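Long-range contacts in vacuolar protein sorting 29 (Cryptosporidium parvum, PDB 2A22), which probably acts in vesicle-mediated protein sorting, as a VPS29-family protein built on a calcineurin-like phosphoesterase fold: residues Glu113-Asn122 with Leu140-His149; Lys79-Asp87 with Val102-Gln110. One frame throughout, in Å; residues are numbered along the deposited sequence.

Overall arrangement
Contact 1 (113-122 with 140-149) joins two neighbouring parallel strands within one sheet, whereas contact 2 (79-87 with 102-110) joins that sheet to the edge strand of the other sheet. Their centres lie about 10 Å apart. Strands 106-111 and 114-119 are adjacent in sequence and in the sheet, and carry one contact over to the other: I116 N lies 2.8 Å from V109 O, and L118 N lies 2.8 Å from V107 O. At the C-terminal end of strand 114-119 the two contacts meet again, with H120 NE2 3.1 Å from D87 OD1. D87, H120 and H149 turn their donor atoms toward one vacant point, consistent with an empty metal site like that of calcineurin-like phosphoesterases.

Contact 1: residues Glu113-Asn122 with Leu140-His149; sequences EFKIGLMHGN and LDCDILVTGH
Two parallel strands, 114-119 and 144-147, pair inside the five-stranded sheet, their axes 4.6 Å apart at closest approach and 20° from parallel. G117 is central: its N donates to I144 O and its O accepts from V146 N. Where the pairing begins, K115 O receives both D143 N (2.8 Å) and I144 N, while D143 OD2 takes K115 N at 2.9 Å in an almost straight bond on the carboxylate's anti side. At D141, the positive-phi residue of a Schellman motif ending helix 130-140, K115 NZ makes a salt bridge to D141 OD2 (2.7 Å) and a longer hydrogen bond to D141 O. On one face, I116 CG2 meets V146 CG2 at 3.8 Å; on the other, M119 CG runs alongside T147 CG2. Beyond the strands, H120 CG stands opposite the backbone N (chi1 -178°), swinging the ring back to H149 although the CB bond leads away. H120 NE2 and H149 ND1 share a hydrogen bond of 2.9 Å, NE2 lying in plane at the H149 ring edge, with the ring planes 80° apart. T62 O binds H120 ND1, and N122 CB sits over the H149 ring. Strand, helix and strand form a beta-alpha-beta unit with H120 and H149 just past the C-terminal ends of its two strands, consistent with the metal-site region of calcineurin-like phosphoesterases.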
# COMPACT_ATOMS: atom_id res chain seq x y z
N GLU A 113 -7.52 16.53 1.25
CA GLU A 113 -6.72 17.42 2.08
C GLU A 113 -5.34 16.85 2.37
O GLU A 113 -4.56 17.50 3.06
CB GLU A 113 -7.43 17.71 3.43
CG GLU A 113 -8.80 18.36 3.28
CD GLU A 113 -8.73 19.58 2.40
OE1 GLU A 113 -8.02 20.52 2.75
OE2 GLU A 113 -9.40 19.62 1.36
N PHE A 114 -5.03 15.64 1.88
CA PHE A 114 -3.79 14.98 2.30
C PHE A 114 -2.77 14.76 1.19
O PHE A 114 -3.11 14.32 0.10
CB PHE A 114 -4.11 13.66 3.04
CG PHE A 114 -4.98 13.87 4.23
CD1 PHE A 114 -4.40 14.18 5.47
CD2 PHE A 114 -6.37 13.87 4.10
CE1 PHE A 114 -5.21 14.43 6.58
CE2 PHE A 114 -7.19 14.13 5.19
CZ PHE A 114 -6.61 14.42 6.45
N LYS A 115 -1.52 15.09 1.49
CA LYS A 115 -0.37 14.79 0.65
C LYS A 115 0.11 13.43 1.13
O LYS A 115 0.43 13.24 2.32
CB LYS A 115 0.73 15.83 0.88
CG LYS A 115 1.39 16.40 -0.35
CD LYS A 115 2.12 17.72 0.01
CE LYS A 115 3.40 17.96 -0.84
NZ LYS A 115 4.33 18.98 -0.21
N ILE A 116 0.15 12.47 0.22
CA ILE A 116 0.50 11.11 0.59
C ILE A 116 1.78 10.64 -0.10
O ILE A 116 1.88 10.64 -1.34
CB ILE A 116 -0.69 10.16 0.34
CG1 ILE A 116 -1.98 10.82 0.86
CG2 ILE A 116 -0.41 8.77 0.96
CD1 ILE A 116 -3.22 9.93 0.95
N GLY A 117 2.76 10.24 0.72
CA GLY A 117 4.02 9.69 0.21
C GLY A 117 3.91 8.18 0.10
O GLY A 117 3.32 7.53 0.97
N LEU A 118 4.47 7.63 -0.98
CA LEU A 118 4.44 6.19 -1.29
C LEU A 118 5.83 5.72 -1.74
O LEU A 118 6.40 6.29 -2.68
CB LEU A 118 3.44 5.92 -2.40
CG LEU A 118 3.38 4.47 -2.91
CD1 LEU A 118 2.72 3.59 -1.84
CD2 LEU A 118 2.58 4.46 -4.22
N MET A 119 6.38 4.72 -1.06
CA MET A 119 7.67 4.17 -1.44
C MET A 119 7.78 2.74 -0.92
O MET A 119 7.13 2.40 0.04
CB MET A 119 8.81 5.06 -0.93
CG MET A 119 8.86 5.25 0.58
SD MET A 119 10.39 6.08 1.16
CE MET A 119 11.41 5.88 -0.30
N HIS A 120 8.61 1.90 -1.55
CA HIS A 120 8.69 0.51 -1.15
C HIS A 120 9.15 0.30 0.31
O HIS A 120 8.61 -0.55 1.02
CB HIS A 120 9.50 -0.35 -2.14
CG HIS A 120 9.54 -1.79 -1.76
ND1 HIS A 120 8.41 -2.58 -1.74
CD2 HIS A 120 10.55 -2.56 -1.30
CE1 HIS A 120 8.73 -3.79 -1.30
NE2 HIS A 120 10.03 -3.80 -1.02
N GLY A 121 10.15 1.06 0.76
CA GLY A 121 10.57 0.98 2.16
C GLY A 121 11.94 0.37 2.42
O GLY A 121 12.49 0.50 3.52
N ASN A 122 12.50 -0.30 1.41
CA ASN A 122 13.80 -0.90 1.56
C ASN A 122 14.89 0.17 1.63
O ASN A 122 15.99 -0.09 2.13
CB ASN A 122 14.06 -1.91 0.44
CG ASN A 122 14.16 -1.27 -0.93
OD1 ASN A 122 13.35 -0.43 -1.32
ND2 ASN A 122 15.17 -1.67 -1.67
N LEU A 140 9.87 13.79 1.77
CA LEU A 140 8.80 13.82 0.78
C LEU A 140 7.82 14.93 1.11
O LEU A 140 7.00 15.30 0.28
CB LEU A 140 8.10 12.46 0.69
CG LEU A 140 8.96 11.25 0.27
CD1 LEU A 140 8.16 9.94 0.25
CD2 LEU A 140 9.63 11.50 -1.08
N ASP A 141 7.90 15.46 2.32
CA ASP A 141 7.01 16.55 2.75
C ASP A 141 5.55 16.13 2.66
O ASP A 141 4.72 16.85 2.08
CB ASP A 141 7.25 17.83 1.92
CG ASP A 141 6.60 19.05 2.56
OD1 ASP A 141 6.89 19.31 3.76
OD2 ASP A 141 5.80 19.74 1.89
N CYS A 142 5.24 14.96 3.21
CA CYS A 142 3.88 14.42 3.12
C CYS A 142 3.19 14.40 4.49
O CYS A 142 3.84 14.49 5.52
CB CYS A 142 3.90 13.04 2.43
SG CYS A 142 4.90 11.83 3.27
N ASP A 143 1.85 14.35 4.48
CA ASP A 143 1.06 14.19 5.70
C ASP A 143 0.92 12.73 6.10
O ASP A 143 0.77 12.42 7.27
CB ASP A 143 -0.34 14.77 5.50
CG ASP A 143 -0.29 16.20 5.05
OD1 ASP A 143 0.31 17.01 5.77
OD2 ASP A 143 -0.82 16.51 3.97
N ILE A 144 0.92 11.84 5.12
CA ILE A 144 0.78 10.40 5.36
C ILE A 144 1.84 9.70 4.53
O ILE A 144 2.00 9.99 3.33
CB ILE A 144 -0.64 9.86 4.98
CG1 ILE A 144 -1.76 10.63 5.73
CG2 ILE A 144 -0.74 8.33 5.22
CD1 ILE A 144 -3.21 10.36 5.21
N LEU A 145 2.58 8.81 5.16
CA LEU A 145 3.58 8.03 4.44
C LEU A 145 3.21 6.54 4.39
O LEU A 145 3.01 5.90 5.43
CB LEU A 145 4.96 8.21 5.07
CG LEU A 145 6.11 7.42 4.45
CD1 LEU A 145 6.44 7.91 3.00
CD2 LEU A 145 7.37 7.50 5.32
N VAL A 146 3.18 6.01 3.17
CA VAL A 146 2.86 4.59 2.94
C VAL A 146 4.08 3.81 2.41
O VAL A 146 4.60 4.09 1.31
CB VAL A 146 1.67 4.45 1.97
CG1 VAL A 146 1.21 2.97 1.87
CG2 VAL A 146 0.51 5.38 2.42
N THR A 147 4.54 2.84 3.18
CA THR A 147 5.69 2.02 2.78
C THR A 147 5.37 0.54 3.01
O THR A 147 4.42 0.20 3.74
CB THR A 147 6.95 2.40 3.59
OG1 THR A 147 6.74 2.06 4.97
CG2 THR A 147 7.24 3.91 3.49
N GLY A 148 6.14 -0.35 2.38
CA GLY A 148 5.97 -1.79 2.56
C GLY A 148 7.26 -2.49 2.95
O GLY A 148 7.89 -2.16 3.98
N HIS A 149 7.64 -3.45 2.12
CA HIS A 149 8.90 -4.18 2.22
C HIS A 149 9.03 -5.22 3.34
O HIS A 149 9.47 -6.34 3.12
CB HIS A 149 10.13 -3.24 2.20
CG HIS A 149 11.42 -4.00 2.18
ND1 HIS A 149 11.83 -4.73 1.09
CD2 HIS A 149 12.34 -4.21 3.15
CE1 HIS A 149 12.97 -5.34 1.37
NE2 HIS A 149 13.31 -5.04 2.61

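Contact 2: residues Lys79-Asp87 with Val102-Gln110; sequences KNVYIVSGD and VFPEYVVVQ
P104 O accepts S85 N at 3.0 Å, the direct hydrogen bond between segments 79-87 and 102-110. V84 CA adds a weaker CA-H...O contact to the same P104 oxygen at 3.1 Å. A water adds a second link by donating to S85 O (2.8 Å) and to E105 O (2.6 Å). Next to this polar point I83 and F103 run alongside each other, with CG2 of I83 3.8 Å from CD1 of F103. Farther along, the sheets meet through side chains. Y82 has CG anti to its carbonyl carbon (chi1 -61°), which carries the ring across V107 at about a right angle, Y82 CD1 lying 3.8 Å from V107 CG1. V109 reaches toward Y82 from the facing strand: V109 CB lies over one face of the Y82 ring, and its CG2 comes 3.9 Å from Y82 CZ. V84 CG1 meets V107 CG2 nearby. L118 also packs on Y82 and V84, and L60 on Y82 and V109. The chemistry is thus divided: backbone and water bonds fasten the loop after strand 81-83 to the one before strand 106-111, while apolar contacts alone join the two strands across the sandwich.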
# COMPACT_ATOMS: atom_id res chain seq x y z
N LYS A 79 -9.06 4.40 -12.42
CA LYS A 79 -8.13 5.29 -13.13
C LYS A 79 -6.85 5.62 -12.32
O LYS A 79 -5.73 5.46 -12.85
CB LYS A 79 -8.85 6.58 -13.56
CG LYS A 79 -8.06 7.43 -14.56
CD LYS A 79 -8.70 8.83 -14.82
CE LYS A 79 -8.86 9.64 -13.49
NZ LYS A 79 -8.96 11.13 -13.66
N ASN A 80 -6.99 6.09 -11.07
CA ASN A 80 -5.82 6.54 -10.27
C ASN A 80 -5.07 5.43 -9.51
O ASN A 80 -5.37 5.12 -8.35
CB ASN A 80 -6.19 7.71 -9.33
CG ASN A 80 -6.92 8.85 -10.07
OD1 ASN A 80 -6.54 9.20 -11.18
ND2 ASN A 80 -7.97 9.39 -9.47
N VAL A 81 -4.10 4.82 -10.20
CA VAL A 81 -3.36 3.68 -9.65
C VAL A 81 -1.86 3.97 -9.69
O VAL A 81 -1.27 4.09 -10.77
CB VAL A 81 -3.68 2.38 -10.41
CG1 VAL A 81 -2.81 1.25 -9.89
CG2 VAL A 81 -5.18 2.03 -10.25
N TYR A 82 -1.26 4.11 -8.51
CA TYR A 82 0.16 4.38 -8.36
C TYR A 82 0.87 3.15 -7.84
O TYR A 82 0.49 2.59 -6.79
CB TYR A 82 0.37 5.57 -7.39
CG TYR A 82 -0.30 6.83 -7.90
CD1 TYR A 82 0.42 7.73 -8.67
CD2 TYR A 82 -1.66 7.10 -7.66
CE1 TYR A 82 -0.16 8.87 -9.19
CE2 TYR A 82 -2.28 8.27 -8.18
CZ TYR A 82 -1.50 9.14 -8.94
OH TYR A 82 -2.00 10.30 -9.49
N ILE A 83 1.92 2.74 -8.55
CA ILE A 83 2.73 1.59 -8.18
C ILE A 83 4.17 2.00 -8.16
O ILE A 83 4.69 2.61 -9.12
CB ILE A 83 2.55 0.43 -9.18
CG1 ILE A 83 1.07 -0.03 -9.20
CG2 ILE A 83 3.51 -0.73 -8.87
CD1 ILE A 83 0.66 -0.96 -10.40
N VAL A 84 4.83 1.72 -7.04
CA VAL A 84 6.26 1.99 -6.97
C VAL A 84 7.05 0.68 -7.10
O VAL A 84 6.53 -0.41 -6.86
CB VAL A 84 6.64 2.78 -5.69
CG1 VAL A 84 6.00 4.17 -5.75
CG2 VAL A 84 6.25 1.99 -4.41
N SER A 85 8.30 0.82 -7.51
CA SER A 85 9.21 -0.31 -7.65
C SER A 85 9.67 -0.89 -6.30
O SER A 85 10.15 -0.16 -5.42
CB SER A 85 10.44 0.16 -8.43
OG SER A 85 11.14 -0.98 -8.89
N GLY A 86 9.54 -2.20 -6.14
CA GLY A 86 10.13 -2.90 -5.00
C GLY A 86 11.40 -3.64 -5.35
O GLY A 86 11.83 -3.63 -6.48
N ASP A 87 12.01 -4.31 -4.37
CA ASP A 87 13.30 -5.00 -4.56
C ASP A 87 13.21 -6.31 -5.36
O ASP A 87 14.21 -6.81 -5.81
CB ASP A 87 13.99 -5.26 -3.21
CG ASP A 87 13.17 -6.15 -2.29
OD1 ASP A 87 11.95 -5.95 -2.13
OD2 ASP A 87 13.75 -7.06 -1.68
N VAL A 102 9.07 2.15 -16.78
CA VAL A 102 9.75 2.31 -15.49
C VAL A 102 8.77 2.72 -14.40
O VAL A 102 8.02 3.67 -14.58
CB VAL A 102 10.91 3.34 -15.56
CG1 VAL A 102 11.63 3.46 -14.20
CG2 VAL A 102 11.91 2.97 -16.68
N PHE A 103 8.74 1.95 -13.30
CA PHE A 103 7.95 2.34 -12.12
C PHE A 103 8.76 3.27 -11.22
O PHE A 103 9.93 3.02 -10.99
CB PHE A 103 7.49 1.12 -11.32
CG PHE A 103 6.41 0.32 -12.00
CD1 PHE A 103 5.09 0.75 -11.98
CD2 PHE A 103 6.73 -0.85 -12.68
CE1 PHE A 103 4.06 -0.01 -12.63
CE2 PHE A 103 5.73 -1.63 -13.33
CZ PHE A 103 4.39 -1.20 -13.29
N PRO A 104 8.13 4.33 -10.69
CA PRO A 104 8.95 5.24 -9.92
C PRO A 104 9.32 4.63 -8.60
O PRO A 104 8.61 3.74 -8.10
CB PRO A 104 8.04 6.45 -9.71
CG PRO A 104 6.65 5.89 -9.78
CD PRO A 104 6.72 4.74 -10.74
N GLU A 105 10.44 5.11 -8.06
CA GLU A 105 10.89 4.71 -6.75
C GLU A 105 10.01 5.31 -5.64
O GLU A 105 9.85 4.73 -4.57
CB GLU A 105 12.36 5.12 -6.58
CG GLU A 105 12.96 4.64 -5.28
CD GLU A 105 14.49 4.59 -5.30
OE1 GLU A 105 15.10 5.36 -6.09
OE2 GLU A 105 15.07 3.80 -4.52
N TYR A 106 9.47 6.50 -5.88
CA TYR A 106 8.56 7.06 -4.92
C TYR A 106 7.60 7.97 -5.62
O TYR A 106 7.84 8.36 -6.75
CB TYR A 106 9.31 7.76 -3.79
CG TYR A 106 10.11 8.95 -4.21
CD1 TYR A 106 9.50 10.21 -4.35
CD2 TYR A 106 11.49 8.84 -4.43
CE1 TYR A 106 10.24 11.35 -4.72
CE2 TYR A 106 12.25 9.97 -4.80
CZ TYR A 106 11.62 11.22 -4.95
OH TYR A 106 12.35 12.35 -5.31
N VAL A 107 6.48 8.25 -4.94
CA VAL A 107 5.34 9.00 -5.47
C VAL A 107 4.84 9.86 -4.31
O VAL A 107 4.87 9.43 -3.15
CB VAL A 107 4.23 8.00 -5.95
CG1 VAL A 107 2.83 8.54 -5.79
CG2 VAL A 107 4.49 7.53 -7.38
N VAL A 108 4.41 11.09 -4.62
CA VAL A 108 3.69 11.92 -3.65
C VAL A 108 2.45 12.37 -4.37
O VAL A 108 2.53 12.88 -5.48
CB VAL A 108 4.50 13.12 -3.18
CG1 VAL A 108 3.70 13.96 -2.15
CG2 VAL A 108 5.80 12.65 -2.58
N VAL A 109 1.31 12.11 -3.76
CA VAL A 109 0.04 12.37 -4.45
C VAL A 109 -0.90 13.10 -3.52
O VAL A 109 -0.99 12.76 -2.33
CB VAL A 109 -0.58 11.08 -5.09
CG1 VAL A 109 -0.69 9.99 -4.09
CG2 VAL A 109 -1.94 11.35 -5.71
N GLN A 110 -1.56 14.13 -4.06
CA GLN A 110 -2.50 14.92 -3.27
C GLN A 110 -3.86 14.23 -3.39
O GLN A 110 -4.38 14.09 -4.47
CB GLN A 110 -2.57 16.36 -3.81
CG GLN A 110 -3.50 17.32 -3.06
CD GLN A 110 -2.98 17.72 -1.69
OE1 GLN A 110 -3.75 17.85 -0.74
NE2 GLN A 110 -1.68 17.90 -1.58
O HOH W 1 10.09 2.24 -3.90